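PDB 3IC8: GST N-terminal domain-containing protein from Pseudomonas syringae pv. tomato, which is of unknown function but is probably a glutathione S-transferase-like protein, pairing a thioredoxin-like N-terminal domain with a helical C-terminal one. Local coordinates for residues 25-30 with 75-80; 19-24 with 80-85; 3-8 with 55-60; 62-67 with 298-303; 171-176 with 213-218. All blocks are in the same frame, centred on the assembly; numbering follows the deposited sequence.

Contact 1 (25-30 with 75-80)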
# COMPACT_ATOMS: atom_id res chain seq x y z
N LYS A 25 -1.06 8.20 -18.60
CA LYS A 25 -0.76 9.49 -19.18
C LYS A 25 -0.89 10.71 -18.25
O LYS A 25 -0.34 11.73 -18.54
CB LYS A 25 -1.56 9.69 -20.45
CG LYS A 25 -1.06 8.90 -21.61
CD LYS A 25 0.33 9.23 -21.97
CE LYS A 25 0.68 8.55 -23.25
NZ LYS A 25 2.08 8.65 -23.63
N GLY A 26 -1.59 10.59 -17.14
CA GLY A 26 -1.80 11.71 -16.26
C GLY A 26 -2.50 12.93 -16.83
O GLY A 26 -2.13 14.04 -16.56
N VAL A 27 -3.52 12.68 -17.62
CA VAL A 27 -4.18 13.70 -18.37
C VAL A 27 -5.52 13.91 -17.75
O VAL A 27 -6.01 13.08 -17.06
CB VAL A 27 -4.39 13.25 -19.80
CG1 VAL A 27 -3.22 13.59 -20.63
CG2 VAL A 27 -4.66 11.79 -19.84
N ASN A 28 -6.11 15.06 -18.00
CA ASN A 28 -7.41 15.34 -17.51
C ASN A 28 -8.36 15.14 -18.65
O ASN A 28 -8.08 15.53 -19.74
CB ASN A 28 -7.47 16.77 -17.00
CG ASN A 28 -6.79 16.93 -15.68
OD1 ASN A 28 -7.41 17.22 -14.70
ND2 ASN A 28 -5.50 16.76 -15.67
N TRP A 29 -9.47 14.48 -18.40
CA TRP A 29 -10.37 14.12 -19.46
C TRP A 29 -11.82 14.28 -19.08
O TRP A 29 -12.16 14.30 -17.94
CB TRP A 29 -10.08 12.70 -19.97
CG TRP A 29 -10.05 11.66 -18.94
CD1 TRP A 29 -9.09 11.45 -18.05
CD2 TRP A 29 -11.06 10.68 -18.68
NE1 TRP A 29 -9.41 10.41 -17.25
CE2 TRP A 29 -10.62 9.92 -17.62
CE3 TRP A 29 -12.29 10.39 -19.25
CZ2 TRP A 29 -11.35 8.88 -17.12
CZ3 TRP A 29 -13.01 9.37 -18.75
CH2 TRP A 29 -12.54 8.63 -17.70
N ARG A 30 -12.67 14.37 -20.07
CA ARG A 30 -14.07 14.47 -19.84
C ARG A 30 -14.69 13.11 -19.99
O ARG A 30 -14.35 12.40 -20.87
CB ARG A 30 -14.68 15.44 -20.83
CG ARG A 30 -14.06 16.78 -20.86
CD ARG A 30 -13.95 17.37 -19.49
NE ARG A 30 -15.25 17.59 -18.89
CZ ARG A 30 -16.03 18.60 -19.19
NH1 ARG A 30 -15.67 19.48 -20.07
NH2 ARG A 30 -17.19 18.73 -18.61
N GLN A 75 0.80 11.10 -28.98
CA GLN A 75 0.94 12.39 -29.59
C GLN A 75 0.60 13.54 -28.64
O GLN A 75 1.31 14.51 -28.58
CB GLN A 75 0.12 12.45 -30.87
CG GLN A 75 -0.14 13.82 -31.42
CD GLN A 75 -1.11 13.81 -32.57
OE1 GLN A 75 -1.74 14.80 -32.87
NE2 GLN A 75 -1.23 12.68 -33.22
N GLU A 76 -0.50 13.43 -27.91
CA GLU A 76 -0.84 14.45 -26.95
C GLU A 76 0.12 14.60 -25.79
O GLU A 76 0.52 15.68 -25.51
CB GLU A 76 -2.24 14.23 -26.42
CG GLU A 76 -2.82 15.37 -25.63
CD GLU A 76 -3.37 16.46 -26.49
OE1 GLU A 76 -3.99 17.37 -25.95
OE2 GLU A 76 -3.19 16.45 -27.70
N LYS A 77 0.47 13.53 -25.13
CA LYS A 77 1.52 13.60 -24.12
C LYS A 77 2.54 12.51 -24.35
O LYS A 77 2.27 11.36 -24.14
CB LYS A 77 0.90 13.46 -22.75
CG LYS A 77 1.81 13.66 -21.62
CD LYS A 77 1.13 14.39 -20.52
CE LYS A 77 1.22 13.63 -19.24
NZ LYS A 77 2.39 13.99 -18.46
N ALA A 78 3.73 12.87 -24.78
CA ALA A 78 4.72 11.90 -25.15
C ALA A 78 5.22 10.99 -24.06
O ALA A 78 5.47 9.86 -24.29
CB ALA A 78 5.87 12.56 -25.80
N SER A 79 5.41 11.53 -22.88
CA SER A 79 5.97 10.78 -21.79
C SER A 79 5.04 10.87 -20.62
O SER A 79 4.44 11.89 -20.41
CB SER A 79 7.32 11.39 -21.44
OG SER A 79 7.87 10.81 -20.29
N PRO A 80 4.88 9.81 -19.86
CA PRO A 80 5.54 8.54 -20.10
C PRO A 80 5.00 7.84 -21.33
O PRO A 80 3.89 8.04 -21.69
CB PRO A 80 5.18 7.74 -18.87
CG PRO A 80 3.95 8.26 -18.46
CD PRO A 80 3.91 9.69 -18.78
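Lys25 lays the outer part of its side chain, CD to NZ, against the carbonyls of Lys77 and Pro80. CE passes Lys77 O at 3.3 Å. NZ then donates to two carbonyl oxygens: Pro80 O at 2.7 Å and Lys77 O at 2.8 Å. The second bond is almost linear at the acceptor, with a C=O...N angle of 171°. The first approaches at 151°, with NZ tilted out of the carbonyl plane of Pro80. A bend at chi2 (-60°) turns CD away from a straight course, and the rest of the chain runs extended. A salt bridge to Glu74 gives the ammonium a third partner. In this thioredoxin-type domain the contact joins two helix ends: Lys25 lies at the end of helix 16-25, where Gly26 has a positive phi in a Schellman motif, while Lys77 is the first residue to leave helical geometry after helix 66-76. A cis peptide bond precedes Pro80. Packing beyond the lysine is thin, with Val27 CG1 standing 4.4 Å from Lys77 CD. Ser79 OG is hydrogen-bonded to Glu3 of the second subunit, which also packs on Lys77 and Pro80.

Contact 2 (19-24 with 80-85)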
# COMPACT_ATOMS: atom_id res chain seq x y z
N ARG A 19 -9.40 3.53 -19.53
CA ARG A 19 -9.34 4.32 -18.34
C ARG A 19 -7.95 4.32 -17.71
O ARG A 19 -7.48 5.32 -17.23
CB ARG A 19 -10.36 3.77 -17.37
CG ARG A 19 -11.45 4.70 -17.03
CD ARG A 19 -12.84 4.15 -17.19
NE ARG A 19 -13.05 2.78 -16.75
CZ ARG A 19 -14.09 2.05 -17.09
NH1 ARG A 19 -15.03 2.53 -17.85
NH2 ARG A 19 -14.20 0.83 -16.68
N LEU A 20 -7.33 3.16 -17.67
CA LEU A 20 -5.97 3.02 -17.19
C LEU A 20 -5.03 3.75 -18.08
O LEU A 20 -4.07 4.29 -17.64
CB LEU A 20 -5.57 1.56 -17.02
CG LEU A 20 -6.32 0.83 -15.94
CD1 LEU A 20 -6.26 -0.63 -16.10
CD2 LEU A 20 -5.92 1.22 -14.58
N MSE A 21 -5.32 3.75 -19.36
CA MSE A 21 -4.49 4.42 -20.32
C MSE A 21 -4.49 5.90 -20.02
O MSE A 21 -3.48 6.54 -20.08
CB MSE A 21 -4.97 4.15 -21.73
CG MSE A 21 -4.51 2.86 -22.34
SE MSE A 21 -5.49 2.26 -23.86
CE MSE A 21 -5.10 3.58 -25.08
N LEU A 22 -5.64 6.42 -19.68
CA LEU A 22 -5.73 7.79 -19.27
C LEU A 22 -4.97 8.04 -17.99
O LEU A 22 -4.41 9.06 -17.83
CB LEU A 22 -7.17 8.25 -19.21
CG LEU A 22 -7.80 8.33 -20.58
CD1 LEU A 22 -9.26 8.48 -20.51
CD2 LEU A 22 -7.25 9.39 -21.36
N GLY A 23 -4.98 7.10 -17.08
CA GLY A 23 -4.22 7.22 -15.87
C GLY A 23 -2.72 7.27 -16.01
O GLY A 23 -2.07 8.02 -15.35
N PHE A 24 -2.19 6.42 -16.87
CA PHE A 24 -0.79 6.33 -17.13
C PHE A 24 -0.28 7.63 -17.71
O PHE A 24 0.74 8.10 -17.36
CB PHE A 24 -0.58 5.13 -18.05
CG PHE A 24 0.80 4.94 -18.53
CD1 PHE A 24 1.78 4.45 -17.71
CD2 PHE A 24 1.12 5.20 -19.81
CE1 PHE A 24 2.99 4.27 -18.16
CE2 PHE A 24 2.35 5.00 -20.24
CZ PHE A 24 3.28 4.53 -19.42
N PRO A 80 4.88 9.81 -19.86
CA PRO A 80 5.54 8.54 -20.10
C PRO A 80 5.00 7.84 -21.33
O PRO A 80 3.89 8.04 -21.69
CB PRO A 80 5.18 7.74 -18.87
CG PRO A 80 3.95 8.26 -18.46
CD PRO A 80 3.91 9.69 -18.78
N ALA A 81 5.81 7.03 -21.96
CA ALA A 81 5.48 6.50 -23.26
C ALA A 81 4.87 5.13 -23.26
O ALA A 81 5.33 4.24 -22.61
CB ALA A 81 6.67 6.52 -24.14
N PHE A 82 3.82 5.01 -24.03
CA PHE A 82 3.24 3.75 -24.39
C PHE A 82 4.19 2.93 -25.21
O PHE A 82 4.23 1.76 -25.08
CB PHE A 82 1.96 3.95 -25.17
CG PHE A 82 0.79 4.27 -24.32
CD1 PHE A 82 0.57 3.61 -23.17
CD2 PHE A 82 -0.07 5.23 -24.68
CE1 PHE A 82 -0.48 3.91 -22.43
CE2 PHE A 82 -1.11 5.51 -23.93
CZ PHE A 82 -1.31 4.86 -22.81
N TYR A 83 4.98 3.55 -26.08
CA TYR A 83 5.93 2.80 -26.86
C TYR A 83 7.34 3.25 -26.72
O TYR A 83 7.79 4.06 -27.46
CB TYR A 83 5.56 2.90 -28.32
CG TYR A 83 4.16 2.54 -28.61
CD1 TYR A 83 3.19 3.49 -28.59
CD2 TYR A 83 3.81 1.26 -28.92
CE1 TYR A 83 1.94 3.18 -28.84
CE2 TYR A 83 2.54 0.95 -29.18
CZ TYR A 83 1.61 1.92 -29.14
OH TYR A 83 0.33 1.65 -29.40
N PRO A 84 8.06 2.67 -25.80
CA PRO A 84 9.40 3.10 -25.45
C PRO A 84 10.38 2.99 -26.59
O PRO A 84 10.34 2.03 -27.31
CB PRO A 84 9.78 2.10 -24.38
CG PRO A 84 8.59 1.56 -23.95
CD PRO A 84 7.68 1.50 -25.04
N GLN A 85 11.28 3.95 -26.73
CA GLN A 85 12.19 3.98 -27.85
C GLN A 85 13.05 2.75 -27.90
O GLN A 85 13.68 2.40 -26.94
CB GLN A 85 13.11 5.17 -27.77
CG GLN A 85 12.41 6.49 -27.83
CD GLN A 85 13.02 7.44 -28.83
OE1 GLN A 85 12.33 7.96 -29.69
NE2 GLN A 85 14.31 7.68 -28.71
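Phe24 meets Pro80 over one face of its ring and Phe82 obliquely, beside it. Its CB points toward the 80-85 loop, and chi1 (175°) sets CG anti to the backbone N. Pro80 CG lies 4.0 Å from the ring centroid of Phe24 and close to its normal, a CH-pi contact. Phe82, its CG anti to the carbonyl carbon (chi1 -79°), comes from the other side of the Phe24 plane: the rings are inclined by 27° but displaced, centroids 5.1 Å apart, and barely overlap, the side chains running past each other in opposite directions. Their closest atoms are Phe24 CD2 and Phe82 CE1, at 3.3 Å. Selenomethionine Met21 crosses Phe82 at about a right angle, bringing CG to 3.8 Å from Phe82 CZ. Glu74 of helix 66-76 accepts a hydrogen bond from Phe82 N. Phe183 and Phe218 meet Phe24 edge-to-face, and Ile180 covers Met21 and Phe82, so the interdomain linker lies packed between helix 16-25, helix 66-76 and helix 180-193 of the C-terminal domain.

Contact 3 (3-8 with 55-60)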
# COMPACT_ATOMS: atom_id res chain seq x y z
N GLU A 3 -10.31 19.50 -25.25
CA GLU A 3 -10.27 18.53 -24.18
C GLU A 3 -10.25 17.12 -24.69
O GLU A 3 -10.78 16.86 -25.73
CB GLU A 3 -11.48 18.69 -23.28
CG GLU A 3 -11.43 19.85 -22.36
CD GLU A 3 -12.79 20.31 -21.98
OE1 GLU A 3 -13.64 20.44 -22.86
OE2 GLU A 3 -13.03 20.52 -20.79
N LEU A 4 -9.67 16.21 -23.95
CA LEU A 4 -9.80 14.82 -24.27
C LEU A 4 -11.15 14.38 -23.80
O LEU A 4 -11.52 14.65 -22.71
CB LEU A 4 -8.78 14.01 -23.52
CG LEU A 4 -7.43 13.71 -24.13
CD1 LEU A 4 -6.99 14.77 -25.05
CD2 LEU A 4 -6.47 13.54 -23.03
N ILE A 5 -11.89 13.71 -24.66
CA ILE A 5 -13.19 13.22 -24.27
C ILE A 5 -13.28 11.73 -24.43
O ILE A 5 -13.04 11.21 -25.47
CB ILE A 5 -14.28 13.90 -25.08
CG1 ILE A 5 -14.26 15.40 -24.84
CG2 ILE A 5 -15.58 13.38 -24.70
CD1 ILE A 5 -15.20 16.16 -25.68
N LEU A 6 -13.65 11.04 -23.38
CA LEU A 6 -13.87 9.63 -23.50
C LEU A 6 -15.35 9.28 -23.41
O LEU A 6 -16.03 9.65 -22.49
CB LEU A 6 -13.08 8.88 -22.44
CG LEU A 6 -13.01 7.38 -22.59
CD1 LEU A 6 -12.10 7.05 -23.72
CD2 LEU A 6 -12.55 6.75 -21.34
N HIS A 7 -15.83 8.57 -24.40
CA HIS A 7 -17.18 8.07 -24.42
C HIS A 7 -17.11 6.61 -24.02
O HIS A 7 -16.54 5.81 -24.71
CB HIS A 7 -17.73 8.16 -25.83
CG HIS A 7 -17.88 9.54 -26.35
ND1 HIS A 7 -19.09 10.18 -26.39
CD2 HIS A 7 -16.99 10.42 -26.86
CE1 HIS A 7 -18.94 11.38 -26.89
NE2 HIS A 7 -17.68 11.55 -27.18
N HIS A 8 -17.70 6.27 -22.90
CA HIS A 8 -17.59 4.93 -22.38
C HIS A 8 -18.70 4.54 -21.45
O HIS A 8 -19.48 5.34 -21.06
CB HIS A 8 -16.26 4.73 -21.69
CG HIS A 8 -16.14 5.45 -20.40
ND1 HIS A 8 -16.34 6.80 -20.29
CD2 HIS A 8 -15.82 5.02 -19.17
CE1 HIS A 8 -16.17 7.16 -19.04
NE2 HIS A 8 -15.84 6.10 -18.35
N VAL A 55 -14.45 5.24 -26.93
CA VAL A 55 -14.13 6.06 -28.07
C VAL A 55 -13.56 7.39 -27.62
O VAL A 55 -13.99 7.94 -26.65
CB VAL A 55 -15.36 6.26 -28.93
CG1 VAL A 55 -15.25 7.47 -29.75
CG2 VAL A 55 -15.54 5.10 -29.80
N LEU A 56 -12.57 7.87 -28.33
CA LEU A 56 -11.90 9.10 -27.96
C LEU A 56 -12.26 10.30 -28.83
O LEU A 56 -12.11 10.28 -30.01
CB LEU A 56 -10.41 8.88 -27.99
CG LEU A 56 -9.46 9.69 -27.13
CD1 LEU A 56 -8.32 10.16 -27.92
CD2 LEU A 56 -10.11 10.81 -26.45
N GLN A 57 -12.75 11.36 -28.20
CA GLN A 57 -13.07 12.56 -28.93
C GLN A 57 -12.19 13.71 -28.53
O GLN A 57 -12.06 14.01 -27.37
CB GLN A 57 -14.52 12.96 -28.71
CG GLN A 57 -14.87 14.30 -29.24
CD GLN A 57 -16.29 14.70 -28.95
OE1 GLN A 57 -16.94 14.13 -28.13
NE2 GLN A 57 -16.76 15.69 -29.65
N ILE A 58 -11.59 14.34 -29.52
CA ILE A 58 -10.97 15.62 -29.36
C ILE A 58 -11.51 16.56 -30.42
O ILE A 58 -11.17 16.46 -31.57
CB ILE A 58 -9.49 15.48 -29.51
CG1 ILE A 58 -8.99 14.54 -28.45
CG2 ILE A 58 -8.84 16.76 -29.34
CD1 ILE A 58 -7.73 13.96 -28.73
N GLY A 59 -12.38 17.47 -30.02
CA GLY A 59 -13.05 18.35 -30.94
C GLY A 59 -13.93 17.65 -31.94
O GLY A 59 -14.85 16.98 -31.61
N ALA A 60 -13.60 17.85 -33.20
CA ALA A 60 -14.30 17.23 -34.29
C ALA A 60 -13.50 16.06 -34.84
O ALA A 60 -13.71 15.66 -35.93
CB ALA A 60 -14.59 18.22 -35.36
O HOH W 1 -12.51 18.25 -27.32
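His7 NE2 donates to Gln57 OE1 at 2.8 Å, the N-H...O angle being 165°. The acceptor lies in the imidazole plane, although NE2 is tilted 25° from the amide plane. The other end of that amide is fixed too: Gln57 NE2 points almost straight at Gly59 O (3.0 Å) and also bonds Ala231 O. Backbone bonds follow, Ile5 N to Gln57 O and Gln57 N to Ile5 O, both 2.7 Å, with His7 and Val55 joined by a longer pair. Where the ladder ends, a water donates to Glu3 O and accepts from Gly59 N. Outward from the polar frame, Ile5 CD1 runs beside the Gln57 side chain, 3.7 Å from Gln57 CD, and Leu4 CD1 touches Ile58 CD1 at 3.8 Å. Leu6 and Leu56, a non-hydrogen-bonded pair on the opposite face from Ile5 and His7, both meet Met69 of helix 66-76. Strands 4-8 and 55-58, their N-to-C directions 150° apart, form the antiparallel pairing of first and third strands expected of a thioredoxin fold.

Contact 4 (62-67 with 298-303)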
# COMPACT_ATOMS: atom_id res chain seq x y z
N ILE A 62 -12.69 12.11 -34.08
CA ILE A 62 -13.17 10.98 -33.36
C ILE A 62 -12.25 9.82 -33.60
O ILE A 62 -11.94 9.52 -34.71
CB ILE A 62 -14.59 10.66 -33.80
CG1 ILE A 62 -15.54 11.63 -33.13
CG2 ILE A 62 -14.99 9.32 -33.36
CD1 ILE A 62 -15.90 12.76 -33.94
N TYR A 63 -11.79 9.19 -32.54
CA TYR A 63 -10.86 8.10 -32.64
C TYR A 63 -11.46 6.80 -32.16
O TYR A 63 -11.90 6.70 -31.06
CB TYR A 63 -9.61 8.41 -31.85
CG TYR A 63 -8.87 9.61 -32.34
CD1 TYR A 63 -7.78 9.49 -33.14
CD2 TYR A 63 -9.27 10.87 -32.00
CE1 TYR A 63 -7.13 10.55 -33.57
CE2 TYR A 63 -8.63 11.92 -32.43
CZ TYR A 63 -7.55 11.77 -33.22
OH TYR A 63 -6.88 12.86 -33.67
N CYS A 64 -11.44 5.81 -33.03
CA CYS A 64 -12.08 4.53 -32.84
C CYS A 64 -11.05 3.48 -32.63
O CYS A 64 -10.09 3.43 -33.32
CB CYS A 64 -12.86 4.16 -34.08
SG CYS A 64 -14.18 5.21 -34.51
N ASP A 65 -11.26 2.64 -31.65
CA ASP A 65 -10.37 1.54 -31.39
C ASP A 65 -9.33 1.95 -30.41
O ASP A 65 -8.65 2.91 -30.60
CB ASP A 65 -9.72 1.05 -32.67
CG ASP A 65 -9.12 -0.31 -32.52
OD1 ASP A 65 -9.84 -1.30 -32.58
OD2 ASP A 65 -7.92 -0.42 -32.32
N THR A 66 -9.22 1.20 -29.33
CA THR A 66 -8.29 1.56 -28.29
C THR A 66 -6.86 1.53 -28.74
O THR A 66 -6.05 2.23 -28.24
CB THR A 66 -8.47 0.78 -27.00
OG1 THR A 66 -8.06 -0.56 -27.17
CG2 THR A 66 -9.87 0.82 -26.62
N ALA A 67 -6.54 0.69 -29.69
CA ALA A 67 -5.18 0.62 -30.12
C ALA A 67 -4.74 1.92 -30.76
O ALA A 67 -3.64 2.35 -30.58
CB ALA A 67 -5.02 -0.50 -31.06
N VAL A 298 -13.20 11.12 -38.74
CA VAL A 298 -13.18 9.88 -38.00
C VAL A 298 -11.96 9.04 -38.34
O VAL A 298 -11.68 8.81 -39.48
CB VAL A 298 -14.44 9.10 -38.24
CG1 VAL A 298 -14.53 7.92 -37.35
CG2 VAL A 298 -15.59 9.95 -38.03
N HIS A 299 -11.24 8.61 -37.33
CA HIS A 299 -9.98 7.94 -37.54
C HIS A 299 -10.01 6.47 -37.18
O HIS A 299 -10.47 6.09 -36.15
CB HIS A 299 -8.88 8.61 -36.76
CG HIS A 299 -8.91 10.09 -36.81
ND1 HIS A 299 -7.82 10.83 -37.17
CD2 HIS A 299 -9.87 10.97 -36.47
CE1 HIS A 299 -8.12 12.11 -37.09
NE2 HIS A 299 -9.36 12.22 -36.67
N PHE A 300 -9.49 5.66 -38.09
CA PHE A 300 -9.45 4.22 -37.95
C PHE A 300 -8.08 3.73 -38.22
O PHE A 300 -7.40 4.26 -39.03
CB PHE A 300 -10.33 3.56 -38.97
CG PHE A 300 -11.75 3.87 -38.84
CD1 PHE A 300 -12.52 3.22 -37.95
CD2 PHE A 300 -12.33 4.78 -39.65
CE1 PHE A 300 -13.82 3.50 -37.85
CE2 PHE A 300 -13.63 5.06 -39.55
CZ PHE A 300 -14.37 4.41 -38.66
N PRO A 301 -7.68 2.68 -37.56
CA PRO A 301 -6.44 2.00 -37.85
C PRO A 301 -6.53 1.13 -39.08
O PRO A 301 -7.59 0.74 -39.45
CB PRO A 301 -6.26 1.13 -36.63
CG PRO A 301 -7.55 0.96 -36.10
CD PRO A 301 -8.34 2.11 -36.39
N ARG A 302 -5.42 0.82 -39.71
CA ARG A 302 -5.46 -0.16 -40.75
C ARG A 302 -5.88 -1.51 -40.21
O ARG A 302 -6.66 -2.20 -40.82
CB ARG A 302 -4.14 -0.27 -41.48
CG ARG A 302 -3.66 0.95 -42.15
CD ARG A 302 -2.72 0.59 -43.24
NE ARG A 302 -2.83 1.43 -44.42
CZ ARG A 302 -3.76 1.31 -45.35
NH1 ARG A 302 -4.69 0.40 -45.27
NH2 ARG A 302 -3.76 2.12 -46.37
N LEU A 303 -5.35 -1.88 -39.06
CA LEU A 303 -5.62 -3.19 -38.51
C LEU A 303 -7.02 -3.37 -38.03
O LEU A 303 -7.52 -2.60 -37.27
CB LEU A 303 -4.66 -3.49 -37.39
CG LEU A 303 -3.18 -3.29 -37.65
CD1 LEU A 303 -2.41 -3.86 -36.55
CD2 LEU A 303 -2.78 -3.91 -38.93
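Tyr63 and His299 stack face to face, side by side and pointing the same way, with centroids 4.1 Å apart and planes at 17°. His299 CD2 sits over the centre of the phenol ring, whereas Tyr63 CE1 lies toward the rim of the imidazole, so the overlap is slightly offset. Partners hold the rims: His299 ND1 bonds Glu283 and NE2 bonds Asp61, and Tyr63 OH bonds Arg72. Two flanking carboxylates would tend to stabilise a protonated imidazole. The stack follows from parallel strand register, in which His299 N donates to Ile62 O (2.9 Å) and Cys64 N to His299 O (3.3 Å). On the other face, Cys64 SG, anti to its carbonyl carbon (chi1 -63°), reaches Val298 CG1 at 3.9 Å and Phe300 CE1 at 3.8 Å; its approach to the phenyl ring is an oblique sulfur-aromatic contact. Further along, Pro301 CG lies 4.0 Å from Asp65 OD2, and the same oxygen caps the helix start through a weak bond from Ala67 N. Strand 296-300 thereby extends the thioredoxin-like sheet beyond strand 61-63 and is flanked in turn by strand 284-290, with Leu68 of helix 66-76 against His299 and Pro301, and helix 41-47 packed on Ile62.

Contact 5 (171-176 with 213-218)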
# COMPACT_ATOMS: atom_id res chain seq x y z
N GLY A 171 11.97 -7.25 -12.34
CA GLY A 171 11.71 -6.16 -13.27
C GLY A 171 10.39 -5.52 -12.96
O GLY A 171 9.46 -6.20 -12.65
N ASP A 172 10.31 -4.22 -13.00
CA ASP A 172 9.08 -3.55 -12.67
C ASP A 172 7.93 -3.84 -13.63
O ASP A 172 6.83 -4.02 -13.22
CB ASP A 172 9.31 -2.05 -12.49
CG ASP A 172 9.85 -1.72 -11.14
OD1 ASP A 172 9.41 -2.31 -10.17
OD2 ASP A 172 10.73 -0.88 -11.03
N PHE A 173 8.24 -3.86 -14.90
CA PHE A 173 7.28 -3.95 -15.96
C PHE A 173 7.74 -4.92 -17.03
O PHE A 173 8.83 -5.42 -16.96
CB PHE A 173 6.99 -2.59 -16.54
CG PHE A 173 6.42 -1.64 -15.58
CD1 PHE A 173 7.21 -0.77 -14.92
CD2 PHE A 173 5.10 -1.62 -15.33
CE1 PHE A 173 6.69 0.09 -14.05
CE2 PHE A 173 4.59 -0.75 -14.45
CZ PHE A 173 5.39 0.10 -13.81
N LEU A 174 6.89 -5.20 -17.99
CA LEU A 174 7.15 -6.22 -18.98
C LEU A 174 8.33 -5.93 -19.87
O LEU A 174 9.05 -6.81 -20.25
CB LEU A 174 5.90 -6.50 -19.82
CG LEU A 174 4.66 -7.02 -19.13
CD1 LEU A 174 3.58 -7.11 -20.07
CD2 LEU A 174 4.88 -8.32 -18.55
N PHE A 175 8.53 -4.68 -20.20
CA PHE A 175 9.61 -4.28 -21.04
C PHE A 175 10.60 -3.41 -20.32
O PHE A 175 11.22 -2.60 -20.92
CB PHE A 175 9.11 -3.58 -22.27
CG PHE A 175 8.58 -4.48 -23.29
CD1 PHE A 175 7.27 -4.82 -23.31
CD2 PHE A 175 9.39 -4.98 -24.26
CE1 PHE A 175 6.80 -5.63 -24.24
CE2 PHE A 175 8.90 -5.80 -25.19
CZ PHE A 175 7.61 -6.13 -25.18
N GLY A 176 10.76 -3.58 -19.03
CA GLY A 176 11.62 -2.69 -18.31
C GLY A 176 10.82 -1.52 -17.84
O GLY A 176 10.31 -1.50 -16.76
N ASP A 213 -0.87 -5.25 -9.47
CA ASP A 213 -1.28 -4.15 -8.62
C ASP A 213 -0.55 -2.89 -8.96
O ASP A 213 -1.08 -1.83 -8.87
CB ASP A 213 -1.14 -4.50 -7.16
CG ASP A 213 -2.13 -5.52 -6.73
OD1 ASP A 213 -3.15 -5.66 -7.39
OD2 ASP A 213 -1.89 -6.21 -5.74
N ARG A 214 0.68 -3.03 -9.37
CA ARG A 214 1.43 -1.90 -9.81
C ARG A 214 0.85 -1.26 -11.06
O ARG A 214 0.76 -0.07 -11.16
CB ARG A 214 2.84 -2.37 -10.09
CG ARG A 214 3.89 -1.35 -9.99
CD ARG A 214 5.19 -1.86 -10.52
NE ARG A 214 5.91 -2.58 -9.51
CZ ARG A 214 6.26 -3.84 -9.58
NH1 ARG A 214 5.99 -4.58 -10.64
NH2 ARG A 214 6.90 -4.38 -8.58
N VAL A 215 0.48 -2.07 -12.03
CA VAL A 215 -0.11 -1.58 -13.25
C VAL A 215 -1.47 -0.94 -13.06
O VAL A 215 -1.78 0.01 -13.70
CB VAL A 215 -0.16 -2.66 -14.31
CG1 VAL A 215 -0.64 -2.13 -15.57
CG2 VAL A 215 1.19 -3.23 -14.52
N LEU A 216 -2.28 -1.50 -12.19
CA LEU A 216 -3.58 -0.98 -11.83
C LEU A 216 -3.50 0.32 -11.04
O LEU A 216 -4.40 1.09 -11.02
CB LEU A 216 -4.37 -2.02 -11.04
CG LEU A 216 -5.27 -3.04 -11.73
CD1 LEU A 216 -5.01 -3.19 -13.14
CD2 LEU A 216 -5.19 -4.35 -11.08
N GLY A 217 -2.37 0.53 -10.40
CA GLY A 217 -2.11 1.66 -9.54
C GLY A 217 -1.89 2.99 -10.18
O GLY A 217 -1.84 3.98 -9.51
N PHE A 218 -1.71 2.97 -11.49
CA PHE A 218 -1.62 4.16 -12.31
C PHE A 218 -2.95 4.87 -12.29
O PHE A 218 -3.03 6.05 -12.49
CB PHE A 218 -1.22 3.82 -13.73
CG PHE A 218 0.23 3.54 -13.91
CD1 PHE A 218 1.16 4.53 -13.89
CD2 PHE A 218 0.67 2.27 -14.10
CE1 PHE A 218 2.47 4.27 -14.05
CE2 PHE A 218 1.99 2.02 -14.26
CZ PHE A 218 2.88 3.02 -14.22
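Arg214 reaches from helix 206-216 to Asp172 and Phe173. Its CB points toward the 171-176 loop, and CG, anti to the backbone N (chi1 -154°), continues outward. CD is the first atom to make contact, 3.8 Å from Phe173 CZ. The chain bends at chi3 (-85°), placing NE 3.6 Å from Asp172 OD1. This salt bridge is electrostatic rather than directed: OD1 hovers 3.4 Å above one guanidinium face, toward its rim, and the carboxylate plane is turned 62° from the guanidinium plane. At the tip NH2 is also near OD1, while NH1 comes within 2.8 Å of Asp172 O. Phe173 meets Phe218 tip to tip and rim to rim, their CE2 atoms 3.8 Å apart, and Val215 CG2 stands at the edge of the Phe173 ring, 4.2 Å from its CE2. A type I turn from Phe173 to Gly176 carries the chain on toward helix 180-193, whose Asp182 accepts from Leu174 N. Val215 packs on Phe183 and Ala186 of that helix, Phe218 meets Phe24 of helix 16-25 edge-to-face, and Phe218 O bonds Asn28 of the second subunit, so the contact lies between both domains and the second subunit.

Contacts 1, 3 and 4 reach one mixed sheet: strands 28-33, 4-8, 55-58, 61-63 and 296-300 are successive neighbours in it. Contacts 3 and 4, with centres about 12 Å apart, join through Leu56 O and Tyr63 N. Contacts 1 and 2, centres about 8 Å apart, share Pro80, and contact 1 is nested within the loop that contact 2 closes. Contact 5 opens later in the chain, about 11 Å from contact 2 but about 26 Å from contacts 3 and 4 (centre to centre); Phe24 and Phe218 link it to contact 2. Contact 4 spans the longest separation, 231 residues, enclosing contact 5. Contacts 1, 2 and 5 touch the second subunit, so the domain junction and subunit interface adjoin.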